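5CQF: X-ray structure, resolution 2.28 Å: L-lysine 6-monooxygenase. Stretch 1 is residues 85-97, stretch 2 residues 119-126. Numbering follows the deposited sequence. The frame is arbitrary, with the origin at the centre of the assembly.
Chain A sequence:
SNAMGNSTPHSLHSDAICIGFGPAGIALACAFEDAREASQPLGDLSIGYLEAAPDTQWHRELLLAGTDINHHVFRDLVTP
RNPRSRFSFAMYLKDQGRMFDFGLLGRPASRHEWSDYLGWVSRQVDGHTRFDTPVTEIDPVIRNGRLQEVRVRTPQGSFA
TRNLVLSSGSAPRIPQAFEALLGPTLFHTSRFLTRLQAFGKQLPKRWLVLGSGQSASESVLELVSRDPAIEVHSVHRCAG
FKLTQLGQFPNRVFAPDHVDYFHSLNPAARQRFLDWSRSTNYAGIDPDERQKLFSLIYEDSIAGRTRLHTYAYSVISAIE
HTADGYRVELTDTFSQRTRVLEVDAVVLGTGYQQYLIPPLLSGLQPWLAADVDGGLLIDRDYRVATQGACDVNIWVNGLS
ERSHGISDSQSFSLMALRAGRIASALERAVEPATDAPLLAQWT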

# COMPACT_ATOMS: atom_id res chain seq x y z
N SER A 85 -30.00 2.87 -8.21
CA SER A 85 -30.28 4.28 -8.44
C SER A 85 -29.50 4.80 -9.63
O SER A 85 -28.37 4.40 -9.86
CB SER A 85 -29.92 5.07 -7.19
OG SER A 85 -30.08 6.45 -7.38
N ARG A 86 -30.09 5.72 -10.37
CA ARG A 86 -29.38 6.31 -11.47
C ARG A 86 -28.36 7.37 -11.04
O ARG A 86 -27.59 7.85 -11.87
CB ARG A 86 -30.35 6.82 -12.54
CG ARG A 86 -31.05 8.13 -12.28
CD ARG A 86 -32.21 8.25 -13.27
NE ARG A 86 -32.92 9.52 -13.17
CZ ARG A 86 -33.92 9.78 -12.34
NH1 ARG A 86 -34.37 8.87 -11.47
NH2 ARG A 86 -34.47 10.98 -12.35
N PHE A 87 -28.29 7.64 -9.73
CA PHE A 87 -27.34 8.61 -9.15
C PHE A 87 -26.11 8.00 -8.47
O PHE A 87 -25.36 8.70 -7.81
CB PHE A 87 -28.10 9.50 -8.20
CG PHE A 87 -29.42 9.95 -8.76
CD1 PHE A 87 -29.45 10.82 -9.85
CD2 PHE A 87 -30.61 9.48 -8.25
CE1 PHE A 87 -30.65 11.25 -10.40
CE2 PHE A 87 -31.81 9.89 -8.79
CZ PHE A 87 -31.84 10.77 -9.86
N SER A 88 -25.87 6.72 -8.70
CA SER A 88 -24.69 6.04 -8.17
C SER A 88 -23.40 6.58 -8.77
O SER A 88 -23.40 7.15 -9.84
CB SER A 88 -24.81 4.54 -8.41
OG SER A 88 -24.64 4.24 -9.78
N PHE A 89 -22.30 6.42 -8.05
CA PHE A 89 -21.01 6.86 -8.50
C PHE A 89 -20.58 6.05 -9.73
O PHE A 89 -19.91 6.56 -10.59
CB PHE A 89 -19.99 6.65 -7.39
CG PHE A 89 -18.68 7.35 -7.62
CD1 PHE A 89 -18.54 8.68 -7.34
CD2 PHE A 89 -17.60 6.68 -8.11
CE1 PHE A 89 -17.36 9.34 -7.55
CE2 PHE A 89 -16.39 7.32 -8.31
CZ PHE A 89 -16.28 8.66 -8.02
N ALA A 90 -20.95 4.78 -9.79
CA ALA A 90 -20.71 3.97 -10.98
C ALA A 90 -21.40 4.58 -12.21
O ALA A 90 -20.78 4.69 -13.25
CB ALA A 90 -21.17 2.56 -10.75
N MSE A 91 -22.65 4.99 -12.09
CA MSE A 91 -23.31 5.72 -13.17
C MSE A 91 -22.66 7.03 -13.48
O MSE A 91 -22.62 7.46 -14.63
CB MSE A 91 -24.75 6.07 -12.82
CG MSE A 91 -25.66 4.86 -12.85
SE MSE A 91 -26.07 4.32 -14.72
CE MSE A 91 -27.36 5.72 -15.25
N TYR A 92 -22.17 7.73 -12.47
CA TYR A 92 -21.38 8.94 -12.71
C TYR A 92 -20.12 8.64 -13.51
O TYR A 92 -19.81 9.35 -14.45
CB TYR A 92 -21.00 9.61 -11.38
CG TYR A 92 -19.93 10.63 -11.46
CD1 TYR A 92 -20.16 11.86 -12.01
CD2 TYR A 92 -18.70 10.37 -10.95
CE1 TYR A 92 -19.16 12.81 -12.07
CE2 TYR A 92 -17.69 11.30 -10.98
CZ TYR A 92 -17.93 12.52 -11.53
OH TYR A 92 -16.89 13.42 -11.53
N LEU A 93 -19.38 7.62 -13.13
CA LEU A 93 -18.15 7.35 -13.84
C LEU A 93 -18.45 6.95 -15.27
O LEU A 93 -17.70 7.31 -16.17
CB LEU A 93 -17.34 6.23 -13.22
CG LEU A 93 -16.63 6.57 -11.95
CD1 LEU A 93 -15.86 5.33 -11.47
CD2 LEU A 93 -15.74 7.77 -12.16
N LYS A 94 -19.48 6.16 -15.46
CA LYS A 94 -19.83 5.70 -16.80
C LYS A 94 -20.27 6.87 -17.67
O LYS A 94 -19.87 6.98 -18.81
CB LYS A 94 -20.92 4.64 -16.73
CG LYS A 94 -21.52 4.24 -18.06
CD LYS A 94 -22.18 2.87 -17.94
CE LYS A 94 -22.62 2.33 -19.30
NZ LYS A 94 -23.94 2.89 -19.66
N ASP A 95 -21.04 7.79 -17.12
CA ASP A 95 -21.46 8.94 -17.89
C ASP A 95 -20.25 9.79 -18.30
O ASP A 95 -20.25 10.38 -19.38
CB ASP A 95 -22.46 9.75 -17.09
CG ASP A 95 -23.06 10.91 -17.86
OD1 ASP A 95 -23.62 10.68 -18.94
OD2 ASP A 95 -23.03 12.05 -17.34
N GLN A 96 -19.21 9.84 -17.46
CA GLN A 96 -18.09 10.72 -17.74
C GLN A 96 -17.01 9.99 -18.52
O GLN A 96 -16.00 10.60 -18.89
CB GLN A 96 -17.51 11.29 -16.46
CG GLN A 96 -18.55 11.93 -15.57
CD GLN A 96 -19.09 13.20 -16.15
OE1 GLN A 96 -18.35 14.06 -16.60
NE2 GLN A 96 -20.39 13.32 -16.15
N GLY A 97 -17.21 8.70 -18.77
CA GLY A 97 -16.26 7.88 -19.53
C GLY A 97 -15.00 7.49 -18.76
O GLY A 97 -13.97 7.19 -19.36
N GLY A 119 -22.16 17.67 -7.57
CA GLY A 119 -22.81 18.59 -8.55
C GLY A 119 -23.53 17.80 -9.64
O GLY A 119 -24.59 18.19 -10.10
N TRP A 120 -22.98 16.67 -10.04
CA TRP A 120 -23.60 15.89 -11.10
C TRP A 120 -24.92 15.32 -10.64
O TRP A 120 -25.88 15.23 -11.41
CB TRP A 120 -22.62 14.82 -11.57
CG TRP A 120 -23.12 13.81 -12.55
CD1 TRP A 120 -23.00 13.87 -13.92
CD2 TRP A 120 -23.70 12.53 -12.25
NE1 TRP A 120 -23.52 12.73 -14.48
CE2 TRP A 120 -23.96 11.90 -13.48
CE3 TRP A 120 -24.04 11.87 -11.07
CZ2 TRP A 120 -24.56 10.64 -13.56
CZ3 TRP A 120 -24.64 10.63 -11.15
CH2 TRP A 120 -24.90 10.03 -12.39
N VAL A 121 -25.00 14.91 -9.38
CA VAL A 121 -26.28 14.43 -8.84
C VAL A 121 -27.24 15.59 -8.60
O VAL A 121 -28.42 15.54 -8.98
CB VAL A 121 -26.15 13.70 -7.48
CG1 VAL A 121 -27.52 13.20 -7.04
CG2 VAL A 121 -25.21 12.53 -7.58
N SER A 122 -26.75 16.62 -7.94
CA SER A 122 -27.58 17.79 -7.66
C SER A 122 -28.31 18.25 -8.92
O SER A 122 -29.53 18.32 -8.95
CB SER A 122 -26.74 18.91 -7.06
OG SER A 122 -27.52 20.06 -6.89
N ARG A 123 -27.55 18.51 -9.98
CA ARG A 123 -28.12 18.95 -11.28
C ARG A 123 -29.26 18.12 -11.81
O ARG A 123 -29.95 18.56 -12.70
CB ARG A 123 -27.06 18.91 -12.37
CG ARG A 123 -26.22 20.15 -12.48
CD ARG A 123 -25.29 20.04 -13.69
NE ARG A 123 -24.01 19.39 -13.37
CZ ARG A 123 -23.49 18.31 -13.98
NH1 ARG A 123 -24.14 17.69 -14.98
NH2 ARG A 123 -22.30 17.84 -13.59
N GLN A 124 -29.38 16.88 -11.35
CA GLN A 124 -30.40 15.97 -11.86
C GLN A 124 -31.60 15.90 -10.96
O GLN A 124 -32.63 15.41 -11.41
CB GLN A 124 -29.84 14.55 -12.00
CG GLN A 124 -28.80 14.37 -13.08
CD GLN A 124 -28.27 12.97 -13.09
OE1 GLN A 124 -28.90 12.07 -13.63
NE2 GLN A 124 -27.11 12.76 -12.47
N VAL A 125 -31.48 16.33 -9.70
CA VAL A 125 -32.60 16.23 -8.74
C VAL A 125 -33.01 17.55 -8.07
O VAL A 125 -33.71 17.55 -7.06
CB VAL A 125 -32.29 15.21 -7.62
CG1 VAL A 125 -31.99 13.85 -8.21
CG2 VAL A 125 -31.13 15.67 -6.76
N ASP A 126 -32.58 18.68 -8.63
CA ASP A 126 -32.81 19.97 -8.02
C ASP A 126 -34.02 20.73 -8.57
O ASP A 126 -34.20 21.90 -8.24
CB ASP A 126 -31.54 20.84 -8.15
CG ASP A 126 -31.24 21.25 -9.57
OD1 ASP A 126 -31.94 20.80 -10.51
OD2 ASP A 126 -30.28 22.03 -9.74
O HOH W 1 -31.37 11.69 -14.68

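The two stretches meet as a pair of helices set nearly at right angles. The axes of helix 89-96 and helix 119-125 make an angle of 96° and come no closer than 11.1 Å, a separation wide enough for large side chains to fill the space between them. The backbones come nearest ahead of the first helix, where the CA atoms of Phe-87 and Val-121 lie 5.9 Å apart; Tyr-92 CA and Trp-120 CA are 7.5 Å apart. Together the two stretches bury 443 Å², and Trp-120 and Phe-87 give up the largest shares, 148 and 100 Å².

The approach to the first helix is held by local bonds. Ser-85 to Ser-88 form a type I turn, and Phe-87 N donates to Ser-85 OG at 3.2 Å. Ser-88 then caps the helix: its OG accepts from Met-91 N at 3.1 Å with an N-H...O angle of 165°, satisfying an amide that has no helical carbonyl to bond. At the other end a Schellman motif closes the helix at Gly-97, whose phi of 75° is one that glycine adopts readily.

Aromatic contacts centre on Trp-120, whose CA-to-CB bond points toward stretch 1 and whose side chain sits as a knob among Met-91, Tyr-92, Asp-95 and Gln-96. Tyr-92 presents its ring edge to the indole face: the tyrosine and five-membered ring centroids are 5.1 Å apart, the planes are inclined at 68°, and Tyr-92 CD1 lies 3.6 Å from Trp-120 CG. The six-membered ring of Trp-120 takes a second contact from the same residue: Tyr-92 CA lies 3.8 Å from the centroid of that Trp-120 ring and 15° off its normal, the position expected of a CH-pi interaction. The indole thus packs against helix backbone as well as side chain.

One direct hydrogen bond crosses the interface. Trp-120 NE1 donates to Asp-95 OD2 at 3.0 Å, with an angle of 162°. The carboxylate oxygen lies near the indole plane, where the N-H points, so the polar edge of the ring is satisfied while its face remains available to Tyr-92.

Apolar packing continues around Phe-87. Its CA-to-CB bond points sideways, but the end of the ring comes nearer to stretch 2. Val-125 CG1 stands over one face of the Phe-87 ring, 3.9 Å from the centroid and 29° off the normal, and approaches Phe-87 CZ to 3.5 Å. Val-121 CG1 lies 3.9 Å from Phe-87 CB, and Gln-124 CB is 3.8 Å from Phe-87 CE1, so even the polar glutamine contributes aliphatic surface.

Water supplies the remaining polar link. Water 1 accepts from Arg-86 NE at 3.1 Å and donates to Gln-124 OE1 at 2.7 Å, joining two side chains whose polar atoms are too far apart to bond directly. The other end of the same amide is also engaged: Gln-124 NE2 donates to Trp-120 O at 3.0 Å and 170°, tying the water-bridged side chain back to its own helix.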